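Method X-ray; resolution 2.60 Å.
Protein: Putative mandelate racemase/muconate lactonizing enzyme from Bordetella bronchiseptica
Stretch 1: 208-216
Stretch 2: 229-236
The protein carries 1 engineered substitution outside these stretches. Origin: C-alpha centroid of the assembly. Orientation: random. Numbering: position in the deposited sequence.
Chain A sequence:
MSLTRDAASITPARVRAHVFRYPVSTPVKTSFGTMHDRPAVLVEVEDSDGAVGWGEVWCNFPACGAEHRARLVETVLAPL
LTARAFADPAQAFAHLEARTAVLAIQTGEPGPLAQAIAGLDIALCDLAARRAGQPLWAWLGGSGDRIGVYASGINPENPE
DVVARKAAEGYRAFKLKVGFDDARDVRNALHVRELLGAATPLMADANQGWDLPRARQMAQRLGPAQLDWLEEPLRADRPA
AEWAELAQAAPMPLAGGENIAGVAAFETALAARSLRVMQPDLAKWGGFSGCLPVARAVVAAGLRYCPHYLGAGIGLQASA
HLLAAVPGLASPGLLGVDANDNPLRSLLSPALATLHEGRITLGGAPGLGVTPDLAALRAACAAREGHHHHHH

Stretch 1 208-216: QGWDLPRAR
Stretch 2 (229-236) WLEEPLRA

Stretch 2 leaves a strand that ends at Glu231 and becomes a loop that runs beside the turn from Gln208 to Asp211 and the helix beginning at Leu212; together they bury 520 Å². Leu230, extended at phi/psi -109/114, points toward stretch 1, and its CD2 lies 3.7 Å from CZ3 of Trp210 (chi1 m, chi2 -42°), an apolar contact between two buried side chains. Glu231 points away. At Glu232 the backbone turns left-handed (40/55), and its carbonyl O accepts from Gln208 N at 2.6 Å; Gln208 is itself left-handed (57/32). Pro233 (-65/-27) offers its compact ring to both neighbours: CB lies 3.8 Å from Trp210 CE3 and 4.3 Å from Ala215 CB, while its O takes a weak hydrogen bond from Trp210 N at 3.4 Å. Leu234 (-125/163; m, t) starts away from stretch 1, yet its CD2 returns to within 3.9 Å of Ala215 CB and 3.5 Å of Leu212 N. Ala215, whose CB points toward stretch 2, meets both Pro233 and Leu234 on the helix side. Asp211 (chi1 p) caps the start of that helix by accepting from Arg214 N at OD1, 3.0 Å. Arg235, m and otherwise extended, has its CA 4.2 Å from Gln208 CA; one water donates to Gln208 O (2.6 Å) and accepts from Arg235 NE (2.9 Å). Ala236 ends the contact.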

# COMPACT_ATOMS: atom_id res chain seq x y z
N GLN A 208 -10.76 1.83 -14.97
CA GLN A 208 -11.66 1.82 -13.82
C GLN A 208 -12.43 3.13 -13.67
O GLN A 208 -12.76 3.53 -12.56
CB GLN A 208 -10.86 1.58 -12.55
CG GLN A 208 -9.98 0.36 -12.56
CD GLN A 208 -9.05 0.32 -11.36
OE1 GLN A 208 -8.14 1.14 -11.24
NE2 GLN A 208 -9.29 -0.62 -10.46
N GLY A 209 -12.72 3.80 -14.78
CA GLY A 209 -13.41 5.08 -14.67
C GLY A 209 -14.92 5.08 -14.70
O GLY A 209 -15.54 6.14 -14.61
N TRP A 210 -15.54 3.91 -14.82
CA TRP A 210 -16.99 3.84 -14.88
C TRP A 210 -17.60 2.98 -13.78
O TRP A 210 -16.92 2.16 -13.17
CB TRP A 210 -17.45 3.23 -16.21
CG TRP A 210 -17.01 3.92 -17.46
CD1 TRP A 210 -16.96 5.27 -17.69
CD2 TRP A 210 -16.66 3.29 -18.70
NE1 TRP A 210 -16.61 5.51 -19.00
CE2 TRP A 210 -16.42 4.32 -19.64
CE3 TRP A 210 -16.53 1.95 -19.10
CZ2 TRP A 210 -16.07 4.05 -20.96
CZ3 TRP A 210 -16.18 1.69 -20.42
CH2 TRP A 210 -15.95 2.74 -21.34
N ASP A 211 -18.90 3.19 -13.54
CA ASP A 211 -19.62 2.36 -12.59
C ASP A 211 -20.41 1.40 -13.50
O ASP A 211 -20.42 1.57 -14.73
CB ASP A 211 -20.55 3.18 -11.67
CG ASP A 211 -21.65 3.92 -12.42
OD1 ASP A 211 -21.97 3.57 -13.58
OD2 ASP A 211 -22.22 4.87 -11.81
N LEU A 212 -21.07 0.41 -12.91
CA LEU A 212 -21.78 -0.58 -13.69
C LEU A 212 -22.76 -0.08 -14.74
O LEU A 212 -22.68 -0.48 -15.90
CB LEU A 212 -22.50 -1.56 -12.76
CG LEU A 212 -23.23 -2.71 -13.46
CD1 LEU A 212 -22.34 -3.35 -14.53
CD2 LEU A 212 -23.65 -3.72 -12.42
N PRO A 213 -23.70 0.79 -14.37
CA PRO A 213 -24.63 1.26 -15.40
C PRO A 213 -23.99 2.05 -16.56
O PRO A 213 -24.48 2.02 -17.69
CB PRO A 213 -25.67 2.05 -14.61
CG PRO A 213 -24.93 2.49 -13.39
CD PRO A 213 -24.09 1.29 -13.04
N ARG A 214 -22.89 2.73 -16.29
CA ARG A 214 -22.22 3.49 -17.35
C ARG A 214 -21.45 2.56 -18.28
O ARG A 214 -21.43 2.75 -19.49
CB ARG A 214 -21.27 4.52 -16.73
CG ARG A 214 -20.74 5.58 -17.67
CD ARG A 214 -19.95 6.60 -16.85
NE ARG A 214 -19.18 7.55 -17.64
CZ ARG A 214 -18.43 8.52 -17.11
NH1 ARG A 214 -18.36 8.65 -15.79
NH2 ARG A 214 -17.75 9.35 -17.90
N ALA A 215 -20.81 1.54 -17.70
CA ALA A 215 -20.05 0.59 -18.48
C ALA A 215 -20.98 -0.15 -19.43
O ALA A 215 -20.65 -0.35 -20.60
CB ALA A 215 -19.35 -0.40 -17.57
N ARG A 216 -22.13 -0.58 -18.92
CA ARG A 216 -23.11 -1.29 -19.74
C ARG A 216 -23.48 -0.39 -20.91
O ARG A 216 -23.43 -0.80 -22.07
CB ARG A 216 -24.38 -1.59 -18.94
CG ARG A 216 -24.28 -2.73 -17.94
CD ARG A 216 -25.64 -2.96 -17.24
NE ARG A 216 -26.71 -3.26 -18.19
CZ ARG A 216 -27.10 -4.48 -18.54
NH1 ARG A 216 -26.53 -5.55 -18.00
NH2 ARG A 216 -28.06 -4.64 -19.43
N TRP A 229 -11.26 -5.82 -27.21
CA TRP A 229 -11.53 -5.92 -25.78
C TRP A 229 -11.67 -4.54 -25.12
O TRP A 229 -11.13 -3.54 -25.61
CB TRP A 229 -10.44 -6.74 -25.07
CG TRP A 229 -9.14 -6.02 -24.79
CD1 TRP A 229 -8.95 -4.97 -23.92
CD2 TRP A 229 -7.85 -6.34 -25.31
NE1 TRP A 229 -7.61 -4.64 -23.86
CE2 TRP A 229 -6.92 -5.46 -24.71
CE3 TRP A 229 -7.39 -7.30 -26.24
CZ2 TRP A 229 -5.55 -5.50 -25.00
CZ3 TRP A 229 -6.03 -7.34 -26.52
CH2 TRP A 229 -5.13 -6.44 -25.90
N LEU A 230 -12.43 -4.51 -24.02
CA LEU A 230 -12.66 -3.28 -23.27
C LEU A 230 -11.88 -3.47 -21.97
O LEU A 230 -12.19 -4.35 -21.16
CB LEU A 230 -14.16 -3.14 -22.97
CG LEU A 230 -14.76 -1.74 -22.93
CD1 LEU A 230 -16.25 -1.85 -22.56
CD2 LEU A 230 -14.01 -0.89 -21.93
N GLU A 231 -10.85 -2.65 -21.77
CA GLU A 231 -10.01 -2.80 -20.59
C GLU A 231 -10.42 -1.99 -19.36
O GLU A 231 -10.71 -0.80 -19.44
CB GLU A 231 -8.57 -2.47 -20.95
CG GLU A 231 -7.59 -2.96 -19.93
CD GLU A 231 -6.17 -2.66 -20.32
OE1 GLU A 231 -5.75 -3.09 -21.42
OE2 GLU A 231 -5.47 -1.99 -19.53
N GLU A 232 -10.42 -2.68 -18.22
CA GLU A 232 -10.77 -2.12 -16.93
C GLU A 232 -11.97 -1.14 -16.93
O GLU A 232 -11.86 -0.02 -16.44
CB GLU A 232 -9.55 -1.43 -16.30
CG GLU A 232 -8.36 -2.36 -16.07
CD GLU A 232 -7.58 -2.00 -14.80
OE1 GLU A 232 -7.49 -2.86 -13.90
OE2 GLU A 232 -7.07 -0.86 -14.70
N PRO A 233 -13.13 -1.58 -17.45
CA PRO A 233 -14.32 -0.72 -17.49
C PRO A 233 -14.83 -0.38 -16.10
O PRO A 233 -15.47 0.66 -15.90
CB PRO A 233 -15.32 -1.56 -18.30
CG PRO A 233 -14.97 -2.95 -17.87
CD PRO A 233 -13.46 -2.94 -17.92
N LEU A 234 -14.55 -1.26 -15.13
CA LEU A 234 -14.97 -1.05 -13.75
C LEU A 234 -13.74 -1.13 -12.86
O LEU A 234 -12.71 -1.64 -13.28
CB LEU A 234 -15.92 -2.16 -13.29
CG LEU A 234 -17.22 -2.44 -14.02
CD1 LEU A 234 -17.84 -3.67 -13.38
CD2 LEU A 234 -18.14 -1.24 -13.94
N ARG A 235 -13.86 -0.64 -11.62
CA ARG A 235 -12.74 -0.73 -10.68
C ARG A 235 -12.50 -2.21 -10.36
O ARG A 235 -13.44 -3.00 -10.25
CB ARG A 235 -13.07 0.00 -9.39
CG ARG A 235 -13.37 1.47 -9.54
CD ARG A 235 -13.57 2.12 -8.17
NE ARG A 235 -13.83 3.55 -8.29
CZ ARG A 235 -13.92 4.39 -7.25
NH1 ARG A 235 -13.77 3.93 -6.01
NH2 ARG A 235 -14.15 5.68 -7.46
N ALA A 236 -11.23 -2.58 -10.22
CA ALA A 236 -10.84 -3.95 -9.91
C ALA A 236 -11.50 -4.43 -8.62
O ALA A 236 -11.60 -5.63 -8.36
CB ALA A 236 -9.32 -4.03 -9.79
O HOH W 1 -14.48 4.64 -10.95